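PDB 2PB9: phosphomethylpyrimidine kinase, which probably phosphorylates hydroxymethylpyrimidine and its phosphate and, through the C-terminal ThiN domain modelled here, condenses hydroxymethylpyrimidine diphosphate with a thiazole phosphate to thiamine phosphate. Local coordinates for residues V16-S21 / E178-I183; L83-F88 / T145-I150; E103-I108 / I156-G161; E126-I131 / I139-E144. All coordinates share one frame; numbering follows the deposited sequence.

Contact 1: V16-S21 / E178-I183; sequences VREFES and EVLEKI
The carbonyl oxygen of E18, a residue whose side chain lies against L180, accepts a hydrogen bond from the S21 hydroxyl, E18 O to S21 OG 2.8 Å. This bond stays within one helical turn, S21 OG approaching at a C=O...OG angle of 117°, and ties down the last turn of helix 5-21. Between the helices the contact is apolar. The aliphatic stem of E18 runs beside the CD2 methyl of L180. CG is anti to the backbone N in E18 (chi1 -179°) and the chain beyond it is extended, which carries the carboxylate toward K184, on the same helix as L180, with which E18 OE2 forms a salt bridge. The two helices come from opposite ends of the ThiN domain and run nearly parallel, 10° apart, with the short axes approaching to 10.5 Å. Replacing E18 by an alanine is likely to leave K184 without its mate and to take away most of the stem beside L180. On the other branch, L180 CD1 meets the rim of the F19 ring, 4.2 Å from F19 CD1. One turn further on, I183 CG2 also comes to that ring edge, 4.1 Å from F19 CE1. The ring itself is buried, touching I96 of strand 94-98 and I57 of strand 57-59, while L180 also packs on I22 in the loop that leaves helix 5-21.

Contact 2: L83-F88 / T145-I150; sequences LTYMRF and TAIKRI
Two helices of the ThiN domain, 77-86 and 138-149, come together where I147 inserts between the aromatic rings of Y85 and F88, the latter just beyond the end of its helix. Both branches of the isoleucine are used. Its CG2 methyl sits over one face of the F88 ring in a CH-pi contact, I147 CG2 lying 4.1 Å from the F88 ring centroid and 22° off the normal, displaced toward the rim. Its longer branch reaches between the rings, with I147 CD1 3.7 Å from Y85 CD1 and 3.5 Å from F88 CD2. CG1 of I147 is anti to the carbonyl carbon (chi1 -82°) and CG2 is anti to the backbone N, an arrangement that sends the two methyls to different parts of the aromatic surface. K148 adds a looser touch at the solvent side, where K148 CE is 4.4 Å from F88 CE1. The Y85 ring is fixed at its far end, its hydroxyl being hydrogen-bonded to P154 O and R153 NH1. The same ring stacks with F172 of strand 168-173, setting helix 77-86 against the central mixed sheet, which helix 138-149 reaches through A146 and I147 on I157 of strand 154-159.

Contact 3: E103-I108 / I156-G161; sequences EIIEEI and IIYHLG
A CH-pi contact joins I105 of helix 102-114 to Y158 of strand 154-159. The CD1 methyl of I105 stands over one face of the tyrosine ring, 4.0 Å from the Y158 ring centroid and 20° off its normal, shifted toward the CD2 side, and the two side chains cross at about a right angle. Y158 has CG between its backbone N and carbonyl carbon (chi1 71°), and the ring stands out from the strand toward the helix, with one face to I105. Purely aliphatic packing follows one turn later in the helix and two residues earlier in the strand: I108 CG2 is 4.1 Å from I156 CG1. Both isoleucines are buried. The polar interaction is local to the end of the strand, where H159 ND1 gives a hydrogen bond to L160 O of 2.9 Å, the donor standing well above the carbonyl plane. This bond orients the imidazole, which also meets the Y122 ring with nearly parallel planes. Just beyond, L160 packs on D123 of the second subunit. Helix 102-114 is the connection of a beta-alpha-beta crossover from strand 94-98 to strand 118-121, and it passes over the two strands between them. I105 and I108 therefore lie on the same sheet face as I169 of strand 168-173 and V119 of strand 118-121, which border strand 154-159 on either side.

Contact 4: E126-I131 / I139-E144; sequences EEPEEI and IPWGIE
W141 turns the flat of its indole toward the backbone of 126-128, and E127 lies over that face. E127 CB is 3.9 Å from the centroid of the six-membered ring of W141, only 12° off the normal, a CH-pi contact made almost from straight above. E127 CA covers the same system near its rim, 3.7 Å from W141 CZ2. With chi1 at 173° the indole points away from its own backbone N and out from helix 138-149 to meet the loop. P128, the N-cap residue of helix 129-133, crosses the pyrrole part obliquely, with P128 CD 3.7 Å from W141 NE1. At the root of the side chain, I131 comes in at about a right angle, and its CG2 is 4.0 Å from W141 CB. Without the indole, as with an alanine here, E127 and P128 would probably lose the surface they rest on. E127 continues past the ring, extended, to hydrogen-bond T138 through OE2. E126 O accepts a bond from R102 NE of the second subunit. The contact thus fastens short helix 129-133 and its leading loop to helix 138-149, within the connection between strands 118-121 and 154-159.

How the contacts relate
Contacts 2 and 4 share helix 138-149, and their centres are 12 Å apart. They are joined directly by a salt bridge, R87 NH2 to E144 OE2 at 3.2 Å, and by F88 packing on E144. Contact 2 meets contact 3 at strand 154-159: A146 CB is 3.5 Å from I157 CG2, so the strand is packed by helix 138-149 on one face and by helix 102-114 on the other. Contact 1 joins the domain's terminal helices, across the chain's centre from contacts 2 and 4, and its centre is 29 Å from that of contact 4. Contacts 3 and 4 both reach the second subunit.

Contact 1: V16-S21 / E178-I183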
loop_
_atom_site.group_PDB
_atom_site.type_symbol
_atom_site.label_atom_id
_atom_site.label_comp_id
_atom_site.label_asym_id
_atom_site.label_seq_id
_atom_site.Cartn_x
_atom_site.Cartn_y
_atom_site.Cartn_z
ATOM N N VAL A 16 -3.924 8.341 33.892
ATOM C CA VAL A 16 -2.643 7.912 33.352
ATOM C C VAL A 16 -1.906 7.038 34.367
ATOM O O VAL A 16 -1.262 6.051 34.004
ATOM C CB VAL A 16 -1.763 9.137 32.991
ATOM C CG1 VAL A 16 -0.376 8.685 32.576
ATOM C CG2 VAL A 16 -2.417 9.932 31.871
ATOM N N ARG A 17 -2.000 7.407 35.641
ATOM C CA ARG A 17 -1.341 6.640 36.683
ATOM C C ARG A 17 -2.049 5.294 36.804
ATOM O O ARG A 17 -1.410 4.252 36.921
ATOM C CB ARG A 17 -1.376 7.387 38.022
ATOM C CG ARG A 17 -0.144 7.103 38.888
ATOM C CD ARG A 17 -0.283 7.512 40.363
ATOM N NE ARG A 17 -0.556 8.938 40.572
ATOM C CZ ARG A 17 -1.772 9.482 40.564
ATOM N NH1 ARG A 17 -2.847 8.721 40.359
ATOM N NH2 ARG A 17 -1.918 10.788 40.765
ATOM N N GLU A 18 -3.374 5.307 36.759
ATOM C CA GLU A 18 -4.094 4.052 36.856
ATOM C C GLU A 18 -3.915 3.220 35.581
ATOM O O GLU A 18 -3.817 1.997 35.631
ATOM C CB GLU A 18 -5.580 4.292 37.137
ATOM C CG GLU A 18 -6.361 2.992 37.271
ATOM C CD GLU A 18 -7.782 3.188 37.766
ATOM O OE1 GLU A 18 -8.480 4.088 37.255
ATOM O OE2 GLU A 18 -8.215 2.428 38.659
ATOM N N PHE A 19 -3.892 3.903 34.436
ATOM C CA PHE A 19 -3.662 3.160 33.208
ATOM C C PHE A 19 -2.393 2.320 33.263
ATOM O O PHE A 19 -2.387 1.146 32.994
ATOM C CB PHE A 19 -3.602 4.105 32.009
ATOM C CG PHE A 19 -3.231 3.419 30.731
ATOM C CD1 PHE A 19 -4.152 2.630 30.063
ATOM C CD2 PHE A 19 -1.961 3.559 30.201
ATOM C CE1 PHE A 19 -3.811 1.992 28.886
ATOM C CE2 PHE A 19 -1.615 2.924 29.025
ATOM C CZ PHE A 19 -2.540 2.139 28.365
ATOM N N GLU A 20 -1.337 2.994 33.738
ATOM C CA GLU A 20 -0.047 2.341 33.922
ATOM C C GLU A 20 -0.144 1.184 34.915
ATOM O O GLU A 20 0.377 0.103 34.662
ATOM C CB GLU A 20 0.995 3.329 34.451
ATOM C CG GLU A 20 1.446 4.380 33.484
ATOM C CD GLU A 20 2.488 5.287 34.093
ATOM O OE1 GLU A 20 2.206 5.852 35.175
ATOM O OE2 GLU A 20 3.583 5.445 33.502
ATOM N N SER A 21 -0.807 1.411 36.043
ATOM C CA SER A 21 -0.922 0.371 37.053
ATOM C C SER A 21 -1.564 -0.912 36.521
ATOM O O SER A 21 -1.110 -2.007 36.849
ATOM C CB SER A 21 -1.689 0.882 38.284
ATOM O OG SER A 21 -3.089 0.903 38.072
ATOM N N GLU A 178 -14.021 7.549 32.313
ATOM C CA GLU A 178 -14.858 6.722 31.455
ATOM C C GLU A 178 -14.037 6.012 30.392
ATOM O O GLU A 178 -14.289 4.847 30.064
ATOM C CB GLU A 178 -15.943 7.575 30.810
ATOM C CG GLU A 178 -17.075 7.868 31.770
ATOM C CD GLU A 178 -18.109 8.808 31.194
ATOM O OE1 GLU A 178 -18.429 8.671 29.983
ATOM O OE2 GLU A 178 -18.604 9.671 31.963
ATOM N N VAL A 179 -13.050 6.719 29.858
ATOM C CA VAL A 179 -12.194 6.137 28.847
ATOM C C VAL A 179 -11.500 4.953 29.508
ATOM O O VAL A 179 -11.606 3.810 29.049
ATOM C CB VAL A 179 -11.146 7.160 28.336
ATOM C CG1 VAL A 179 -10.135 6.469 27.429
ATOM C CG2 VAL A 179 -11.843 8.296 27.575
ATOM N N LEU A 180 -10.811 5.229 30.610
ATOM C CA LEU A 180 -10.107 4.179 31.327
ATOM C C LEU A 180 -11.005 2.993 31.659
ATOM O O LEU A 180 -10.531 1.863 31.765
ATOM C CB LEU A 180 -9.500 4.723 32.612
ATOM C CG LEU A 180 -8.659 3.674 33.336
ATOM C CD1 LEU A 180 -7.683 3.012 32.370
ATOM C CD2 LEU A 180 -7.923 4.334 34.471
ATOM N N GLU A 181 -12.301 3.241 31.816
ATOM C CA GLU A 181 -13.212 2.160 32.149
ATOM C C GLU A 181 -13.416 1.217 30.971
ATOM O O GLU A 181 -13.518 0.010 31.161
ATOM C CB GLU A 181 -14.544 2.723 32.651
ATOM C CG GLU A 181 -14.372 3.577 33.918
ATOM C CD GLU A 181 -15.687 3.983 34.591
ATOM O OE1 GLU A 181 -16.386 3.086 35.115
ATOM O OE2 GLU A 181 -16.014 5.195 34.604
ATOM N N LYS A 182 -13.461 1.752 29.756
ATOM C CA LYS A 182 -13.639 0.910 28.575
ATOM C C LYS A 182 -12.397 0.038 28.435
ATOM O O LYS A 182 -12.474 -1.137 28.081
ATOM C CB LYS A 182 -13.775 1.759 27.306
ATOM C CG LYS A 182 -14.878 2.787 27.306
ATOM C CD LYS A 182 -16.146 2.243 26.705
ATOM C CE LYS A 182 -17.259 3.281 26.749
ATOM N NZ LYS A 182 -17.570 3.706 28.154
ATOM N N ILE A 183 -11.241 0.632 28.702
ATOM C CA ILE A 183 -9.983 -0.084 28.594
ATOM C C ILE A 183 -9.946 -1.230 29.590
ATOM O O ILE A 183 -9.543 -2.349 29.256
ATOM C CB ILE A 183 -8.789 0.861 28.845
ATOM C CG1 ILE A 183 -8.767 1.949 27.770
ATOM C CG2 ILE A 183 -7.481 0.076 28.844
ATOM C CD1 ILE A 183 -8.652 1.417 26.349
#

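Contact 2: L83-F88 / T145-I150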
loop_
_atom_site.group_PDB
_atom_site.type_symbol
_atom_site.label_atom_id
_atom_site.label_comp_id
_atom_site.label_asym_id
_atom_site.label_seq_id
_atom_site.Cartn_x
_atom_site.Cartn_y
_atom_site.Cartn_z
ATOM N N LEU A 83 -10.839 16.726 19.249
ATOM C CA LEU A 83 -11.332 18.061 18.966
ATOM C C LEU A 83 -12.385 17.979 17.862
ATOM O O LEU A 83 -13.466 18.556 17.984
ATOM C CB LEU A 83 -10.154 18.966 18.560
ATOM C CG LEU A 83 -10.023 20.348 19.242
ATOM C CD1 LEU A 83 -10.442 20.277 20.702
ATOM C CD2 LEU A 83 -8.587 20.836 19.131
ATOM N N THR A 84 -12.075 17.241 16.799
ATOM C CA THR A 84 -12.991 17.061 15.672
ATOM C C THR A 84 -14.237 16.284 16.107
ATOM O O THR A 84 -15.364 16.570 15.680
ATOM C CB THR A 84 -12.288 16.298 14.519
ATOM O OG1 THR A 84 -11.323 17.157 13.905
ATOM C CG2 THR A 84 -13.293 15.816 13.473
ATOM N N TYR A 85 -14.020 15.292 16.962
ATOM C CA TYR A 85 -15.099 14.460 17.468
ATOM C C TYR A 85 -16.097 15.326 18.242
ATOM O O TYR A 85 -17.304 15.128 18.146
ATOM C CB TYR A 85 -14.505 13.381 18.369
ATOM C CG TYR A 85 -15.470 12.325 18.835
ATOM C CD1 TYR A 85 -15.538 11.080 18.199
ATOM C CD2 TYR A 85 -16.262 12.536 19.966
ATOM C CE1 TYR A 85 -16.365 10.067 18.684
ATOM C CE2 TYR A 85 -17.089 11.535 20.466
ATOM C CZ TYR A 85 -17.135 10.301 19.823
ATOM O OH TYR A 85 -17.942 9.310 20.339
HETATM N N MSE A 86 -15.581 16.294 19.000
HETATM C CA MSE A 86 -16.428 17.190 19.789
HETATM C C MSE A 86 -17.381 18.002 18.914
HETATM O O MSE A 86 -18.453 18.416 19.359
HETATM C CB MSE A 86 -15.560 18.125 20.639
HETATM C CG MSE A 86 -14.929 17.421 21.837
HETATM SE SE MSE A 86 -13.422 18.337 22.659
HETATM C CE MSE A 86 -14.367 19.416 23.952
ATOM N N ARG A 87 -16.985 18.233 17.669
ATOM C CA ARG A 87 -17.822 18.976 16.745
ATOM C C ARG A 87 -19.148 18.242 16.558
ATOM O O ARG A 87 -20.110 18.802 16.034
ATOM C CB ARG A 87 -17.115 19.120 15.398
ATOM C CG ARG A 87 -16.465 20.476 15.184
ATOM C CD ARG A 87 -15.478 20.445 14.028
ATOM N NE ARG A 87 -16.071 19.893 12.815
ATOM C CZ ARG A 87 -15.364 19.460 11.775
ATOM N NH1 ARG A 87 -14.033 19.521 11.803
ATOM N NH2 ARG A 87 -15.986 18.948 10.715
ATOM N N PHE A 88 -19.188 16.988 17.000
ATOM C CA PHE A 88 -20.381 16.166 16.877
ATOM C C PHE A 88 -20.934 15.785 18.241
ATOM O O PHE A 88 -22.142 15.667 18.420
ATOM C CB PHE A 88 -20.045 14.914 16.076
ATOM C CG PHE A 88 -19.582 15.211 14.683
ATOM C CD1 PHE A 88 -20.496 15.419 13.662
ATOM C CD2 PHE A 88 -18.229 15.338 14.404
ATOM C CE1 PHE A 88 -20.068 15.751 12.383
ATOM C CE2 PHE A 88 -17.795 15.671 13.127
ATOM C CZ PHE A 88 -18.719 15.877 12.115
ATOM N N THR A 145 -15.898 10.870 8.716
ATOM C CA THR A 145 -16.280 9.737 7.896
ATOM C C THR A 145 -16.831 8.662 8.813
ATOM O O THR A 145 -17.935 8.170 8.604
ATOM C CB THR A 145 -15.059 9.206 7.121
ATOM O OG1 THR A 145 -14.690 10.160 6.124
ATOM C CG2 THR A 145 -15.358 7.880 6.465
ATOM N N ALA A 146 -16.061 8.326 9.843
ATOM C CA ALA A 146 -16.448 7.308 10.816
ATOM C C ALA A 146 -17.730 7.652 11.579
ATOM O O ALA A 146 -18.582 6.791 11.808
ATOM C CB ALA A 146 -15.320 7.094 11.792
ATOM N N ILE A 147 -17.849 8.917 11.974
ATOM C CA ILE A 147 -19.006 9.402 12.716
ATOM C C ILE A 147 -20.274 9.407 11.864
ATOM O O ILE A 147 -21.353 9.053 12.341
ATOM C CB ILE A 147 -18.725 10.830 13.292
ATOM C CG1 ILE A 147 -17.917 10.699 14.595
ATOM C CG2 ILE A 147 -20.026 11.588 13.529
ATOM C CD1 ILE A 147 -17.557 12.016 15.270
ATOM N N LYS A 148 -20.139 9.805 10.605
ATOM C CA LYS A 148 -21.278 9.848 9.700
ATOM C C LYS A 148 -21.625 8.465 9.165
ATOM O O LYS A 148 -22.725 8.247 8.669
ATOM C CB LYS A 148 -20.989 10.801 8.542
ATOM C CG LYS A 148 -20.867 12.251 8.967
ATOM C CD LYS A 148 -20.603 13.144 7.771
ATOM C CE LYS A 148 -20.581 14.611 8.158
ATOM N NZ LYS A 148 -20.298 15.450 6.963
ATOM N N ARG A 149 -20.674 7.540 9.267
ATOM C CA ARG A 149 -20.847 6.155 8.822
ATOM C C ARG A 149 -22.092 5.541 9.490
ATOM O O ARG A 149 -23.043 5.165 8.810
ATOM C CB ARG A 149 -19.583 5.358 9.177
ATOM C CG ARG A 149 -19.625 3.860 8.930
ATOM C CD ARG A 149 -18.816 3.460 7.704
ATOM N NE ARG A 149 -17.499 4.090 7.676
ATOM C CZ ARG A 149 -16.610 3.952 6.691
ATOM N NH1 ARG A 149 -16.884 3.193 5.634
ATOM N NH2 ARG A 149 -15.449 4.595 6.753
ATOM N N ILE A 150 -22.088 5.459 10.820
ATOM C CA ILE A 150 -23.210 4.899 11.568
ATOM C C ILE A 150 -24.193 5.978 11.996
ATOM O O ILE A 150 -23.930 7.167 11.830
ATOM C CB ILE A 150 -22.727 4.164 12.830
ATOM C CG1 ILE A 150 -21.931 5.119 13.724
ATOM C CG2 ILE A 150 -21.880 2.976 12.434
ATOM C CD1 ILE A 150 -21.401 4.475 14.977
#

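Contact 3: E103-I108 / I156-G161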
loop_
_atom_site.group_PDB
_atom_site.type_symbol
_atom_site.label_atom_id
_atom_site.label_comp_id
_atom_site.label_asym_id
_atom_site.label_seq_id
_atom_site.Cartn_x
_atom_site.Cartn_y
_atom_site.Cartn_z
ATOM N N GLU A 103 -7.031 -9.697 17.059
ATOM C CA GLU A 103 -7.484 -10.069 18.382
ATOM C C GLU A 103 -8.149 -8.924 19.139
ATOM O O GLU A 103 -9.290 -9.054 19.597
ATOM C CB GLU A 103 -6.305 -10.608 19.185
ATOM C CG GLU A 103 -6.698 -11.503 20.335
ATOM C CD GLU A 103 -5.592 -12.475 20.700
ATOM O OE1 GLU A 103 -5.183 -13.266 19.819
ATOM O OE2 GLU A 103 -5.129 -12.446 21.862
ATOM N N ILE A 104 -7.448 -7.800 19.259
ATOM C CA ILE A 104 -7.985 -6.663 19.992
ATOM C C ILE A 104 -9.295 -6.167 19.410
ATOM O O ILE A 104 -10.265 -5.955 20.134
ATOM C CB ILE A 104 -6.964 -5.509 20.048
ATOM C CG1 ILE A 104 -5.693 -5.996 20.756
ATOM C CG2 ILE A 104 -7.562 -4.310 20.784
ATOM C CD1 ILE A 104 -4.600 -4.983 20.831
ATOM N N ILE A 105 -9.334 -5.995 18.099
ATOM C CA ILE A 105 -10.546 -5.527 17.476
ATOM C C ILE A 105 -11.679 -6.556 17.620
ATOM O O ILE A 105 -12.800 -6.183 17.981
ATOM C CB ILE A 105 -10.294 -5.182 16.001
ATOM C CG1 ILE A 105 -11.438 -4.316 15.477
ATOM C CG2 ILE A 105 -10.145 -6.444 15.182
ATOM C CD1 ILE A 105 -11.663 -3.030 16.274
ATOM N N GLU A 106 -11.403 -7.840 17.369
ATOM C CA GLU A 106 -12.448 -8.860 17.509
ATOM C C GLU A 106 -13.008 -8.782 18.930
ATOM O O GLU A 106 -14.224 -8.769 19.144
ATOM C CB GLU A 106 -11.911 -10.288 17.307
ATOM C CG GLU A 106 -11.121 -10.593 16.022
ATOM C CD GLU A 106 -11.741 -10.022 14.750
ATOM O OE1 GLU A 106 -12.992 -9.923 14.682
ATOM O OE2 GLU A 106 -10.973 -9.685 13.814
ATOM N N GLU A 107 -12.104 -8.742 19.901
ATOM C CA GLU A 107 -12.490 -8.679 21.301
ATOM C C GLU A 107 -13.211 -7.384 21.670
ATOM O O GLU A 107 -14.055 -7.378 22.571
ATOM C CB GLU A 107 -11.256 -8.885 22.183
ATOM C CG GLU A 107 -10.764 -10.351 22.272
ATOM C CD GLU A 107 -11.257 -11.259 21.126
ATOM O OE1 GLU A 107 -12.462 -11.620 21.110
ATOM O OE2 GLU A 107 -10.438 -11.618 20.244
ATOM N N ILE A 108 -12.891 -6.293 20.973
ATOM C CA ILE A 108 -13.544 -5.013 21.234
ATOM C C ILE A 108 -14.953 -5.081 20.666
ATOM O O ILE A 108 -15.905 -4.597 21.266
ATOM C CB ILE A 108 -12.785 -3.837 20.572
ATOM C CG1 ILE A 108 -11.466 -3.593 21.303
ATOM C CG2 ILE A 108 -13.633 -2.563 20.610
ATOM C CD1 ILE A 108 -10.603 -2.499 20.671
ATOM N N ILE A 156 -15.914 3.840 19.780
ATOM C CA ILE A 156 -14.680 3.323 19.202
ATOM C C ILE A 156 -14.600 3.594 17.713
ATOM O O ILE A 156 -15.521 3.296 16.952
ATOM C CB ILE A 156 -14.544 1.798 19.371
ATOM C CG1 ILE A 156 -14.783 1.402 20.822
ATOM C CG2 ILE A 156 -13.169 1.346 18.906
ATOM C CD1 ILE A 156 -16.249 1.391 21.180
ATOM N N ILE A 157 -13.480 4.165 17.307
ATOM C CA ILE A 157 -13.232 4.452 15.909
ATOM C C ILE A 157 -11.833 3.914 15.648
ATOM O O ILE A 157 -10.911 4.148 16.430
ATOM C CB ILE A 157 -13.293 5.973 15.623
ATOM C CG1 ILE A 157 -14.707 6.498 15.904
ATOM C CG2 ILE A 157 -12.897 6.249 14.166
ATOM C CD1 ILE A 157 -14.882 7.986 15.705
ATOM N N TYR A 158 -11.676 3.155 14.576
ATOM C CA TYR A 158 -10.365 2.611 14.268
ATOM C C TYR A 158 -10.163 2.717 12.779
ATOM O O TYR A 158 -11.059 3.147 12.058
ATOM C CB TYR A 158 -10.275 1.148 14.709
ATOM C CG TYR A 158 -11.107 0.215 13.867
ATOM C CD1 TYR A 158 -10.560 -0.419 12.747
ATOM C CD2 TYR A 158 -12.461 -0.001 14.154
ATOM C CE1 TYR A 158 -11.334 -1.244 11.934
ATOM C CE2 TYR A 158 -13.246 -0.824 13.344
ATOM C CZ TYR A 158 -12.673 -1.441 12.235
ATOM O OH TYR A 158 -13.436 -2.250 11.421
ATOM N N HIS A 159 -8.976 2.349 12.322
ATOM C CA HIS A 159 -8.676 2.365 10.904
ATOM C C HIS A 159 -7.495 1.437 10.691
ATOM O O HIS A 159 -6.600 1.361 11.537
ATOM C CB HIS A 159 -8.325 3.777 10.421
ATOM C CG HIS A 159 -6.994 4.271 10.900
ATOM N ND1 HIS A 159 -5.815 4.005 10.237
ATOM C CD2 HIS A 159 -6.660 5.040 11.962
ATOM C CE1 HIS A 159 -4.814 4.587 10.869
ATOM N NE2 HIS A 159 -5.299 5.224 11.920
ATOM N N LEU A 160 -7.508 0.715 9.574
ATOM C CA LEU A 160 -6.422 -0.199 9.235
ATOM C C LEU A 160 -5.225 0.612 8.727
ATOM O O LEU A 160 -5.352 1.802 8.430
ATOM C CB LEU A 160 -6.873 -1.177 8.150
ATOM C CG LEU A 160 -8.062 -2.079 8.460
ATOM C CD1 LEU A 160 -8.354 -2.959 7.260
ATOM C CD2 LEU A 160 -7.755 -2.919 9.674
ATOM N N GLY A 161 -4.072 -0.035 8.604
ATOM C CA GLY A 161 -2.885 0.674 8.166
ATOM C C GLY A 161 -2.872 1.135 6.726
ATOM O O GLY A 161 -3.701 0.719 5.921
#

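Contact 4: E126-I131 / I139-E144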
loop_
_atom_site.group_PDB
_atom_site.type_symbol
_atom_site.label_atom_id
_atom_site.label_comp_id
_atom_site.label_asym_id
_atom_site.label_seq_id
_atom_site.Cartn_x
_atom_site.Cartn_y
_atom_site.Cartn_z
ATOM N N GLU A 126 -10.265 5.274 0.917
ATOM C CA GLU A 126 -11.474 5.881 0.369
ATOM C C GLU A 126 -11.420 7.403 0.528
ATOM O O GLU A 126 -12.425 8.100 0.367
ATOM C CB GLU A 126 -12.703 5.297 1.073
ATOM C CG GLU A 126 -12.666 3.767 1.151
ATOM C CD GLU A 126 -13.974 3.149 1.611
ATOM O OE1 GLU A 126 -14.962 3.211 0.852
ATOM O OE2 GLU A 126 -14.015 2.597 2.729
ATOM N N GLU A 127 -10.225 7.907 0.821
ATOM C CA GLU A 127 -10.015 9.331 1.019
ATOM C C GLU A 127 -9.738 10.123 -0.260
ATOM O O GLU A 127 -8.885 9.765 -1.071
ATOM C CB GLU A 127 -8.882 9.546 2.027
ATOM C CG GLU A 127 -8.397 10.982 2.174
ATOM C CD GLU A 127 -7.334 11.150 3.276
ATOM O OE1 GLU A 127 -6.596 10.171 3.575
ATOM O OE2 GLU A 127 -7.218 12.272 3.835
ATOM N N PRO A 128 -10.485 11.216 -0.455
ATOM C CA PRO A 128 -10.340 12.083 -1.619
ATOM C C PRO A 128 -8.913 12.592 -1.685
ATOM O O PRO A 128 -8.402 13.165 -0.721
ATOM C CB PRO A 128 -11.336 13.197 -1.338
ATOM C CG PRO A 128 -12.428 12.473 -0.598
ATOM C CD PRO A 128 -11.643 11.630 0.363
ATOM N N GLU A 129 -8.272 12.371 -2.824
ATOM C CA GLU A 129 -6.895 12.785 -3.029
ATOM C C GLU A 129 -6.662 14.195 -2.508
ATOM O O GLU A 129 -5.718 14.439 -1.755
ATOM C CB GLU A 129 -6.558 12.718 -4.518
ATOM C CG GLU A 129 -5.079 12.641 -4.806
ATOM C CD GLU A 129 -4.434 11.468 -4.101
ATOM O OE1 GLU A 129 -4.945 10.338 -4.241
ATOM O OE2 GLU A 129 -3.419 11.673 -3.407
ATOM N N GLU A 130 -7.529 15.121 -2.911
ATOM C CA GLU A 130 -7.410 16.512 -2.484
ATOM C C GLU A 130 -7.201 16.615 -0.972
ATOM O O GLU A 130 -6.311 17.336 -0.516
ATOM C CB GLU A 130 -8.649 17.302 -2.908
ATOM N N ILE A 131 -8.010 15.897 -0.194
ATOM C CA ILE A 131 -7.861 15.931 1.257
ATOM C C ILE A 131 -6.486 15.381 1.636
ATOM O O ILE A 131 -5.785 15.972 2.464
ATOM C CB ILE A 131 -8.948 15.102 1.985
ATOM C CG1 ILE A 131 -10.307 15.798 1.887
ATOM C CG2 ILE A 131 -8.584 14.953 3.461
ATOM C CD1 ILE A 131 -10.863 15.880 0.500
ATOM N N ILE A 139 -6.866 13.497 9.628
ATOM C CA ILE A 139 -7.398 13.011 10.891
ATOM C C ILE A 139 -8.850 13.457 11.030
ATOM O O ILE A 139 -9.734 12.644 11.317
ATOM C CB ILE A 139 -6.565 13.497 12.084
ATOM C CG1 ILE A 139 -5.121 13.000 11.916
ATOM C CG2 ILE A 139 -7.159 12.967 13.384
ATOM C CD1 ILE A 139 -4.162 13.418 13.014
ATOM N N PRO A 140 -9.121 14.755 10.823
ATOM C CA PRO A 140 -10.514 15.195 10.944
ATOM C C PRO A 140 -11.406 14.496 9.918
ATOM O O PRO A 140 -12.530 14.108 10.233
ATOM C CB PRO A 140 -10.424 16.708 10.748
ATOM C CG PRO A 140 -9.135 16.898 9.995
ATOM C CD PRO A 140 -8.218 15.898 10.620
ATOM N N TRP A 141 -10.904 14.320 8.698
ATOM C CA TRP A 141 -11.667 13.629 7.663
ATOM C C TRP A 141 -12.084 12.245 8.163
ATOM O O TRP A 141 -13.244 11.836 8.033
ATOM C CB TRP A 141 -10.837 13.439 6.399
ATOM C CG TRP A 141 -11.553 12.589 5.390
ATOM C CD1 TRP A 141 -12.482 13.009 4.481
ATOM C CD2 TRP A 141 -11.447 11.163 5.224
ATOM N NE1 TRP A 141 -12.959 11.940 3.765
ATOM C CE2 TRP A 141 -12.342 10.796 4.198
ATOM C CE3 TRP A 141 -10.684 10.164 5.846
ATOM C CZ2 TRP A 141 -12.498 9.468 3.772
ATOM C CZ3 TRP A 141 -10.840 8.837 5.424
ATOM C CH2 TRP A 141 -11.743 8.506 4.395
ATOM N N GLY A 142 -11.121 11.521 8.720
ATOM C CA GLY A 142 -11.403 10.196 9.225
ATOM C C GLY A 142 -12.499 10.185 10.271
ATOM O O GLY A 142 -13.465 9.428 10.148
ATOM N N ILE A 143 -12.357 11.032 11.292
ATOM C CA ILE A 143 -13.329 11.114 12.380
ATOM C C ILE A 143 -14.751 11.358 11.874
ATOM O O ILE A 143 -15.694 10.714 12.322
ATOM C CB ILE A 143 -12.943 12.230 13.399
ATOM C CG1 ILE A 143 -11.540 11.968 13.962
ATOM C CG2 ILE A 143 -13.955 12.275 14.550
ATOM C CD1 ILE A 143 -11.369 10.632 14.656
ATOM N N GLU A 144 -14.898 12.282 10.934
ATOM C CA GLU A 144 -16.210 12.592 10.376
ATOM C C GLU A 144 -16.747 11.418 9.573
ATOM O O GLU A 144 -17.902 11.028 9.710
ATOM C CB GLU A 144 -16.117 13.807 9.466
ATOM C CG GLU A 144 -15.649 15.059 10.152
ATOM C CD GLU A 144 -15.369 16.161 9.163
ATOM O OE1 GLU A 144 -16.266 16.440 8.332
ATOM O OE2 GLU A 144 -14.260 16.742 9.215
#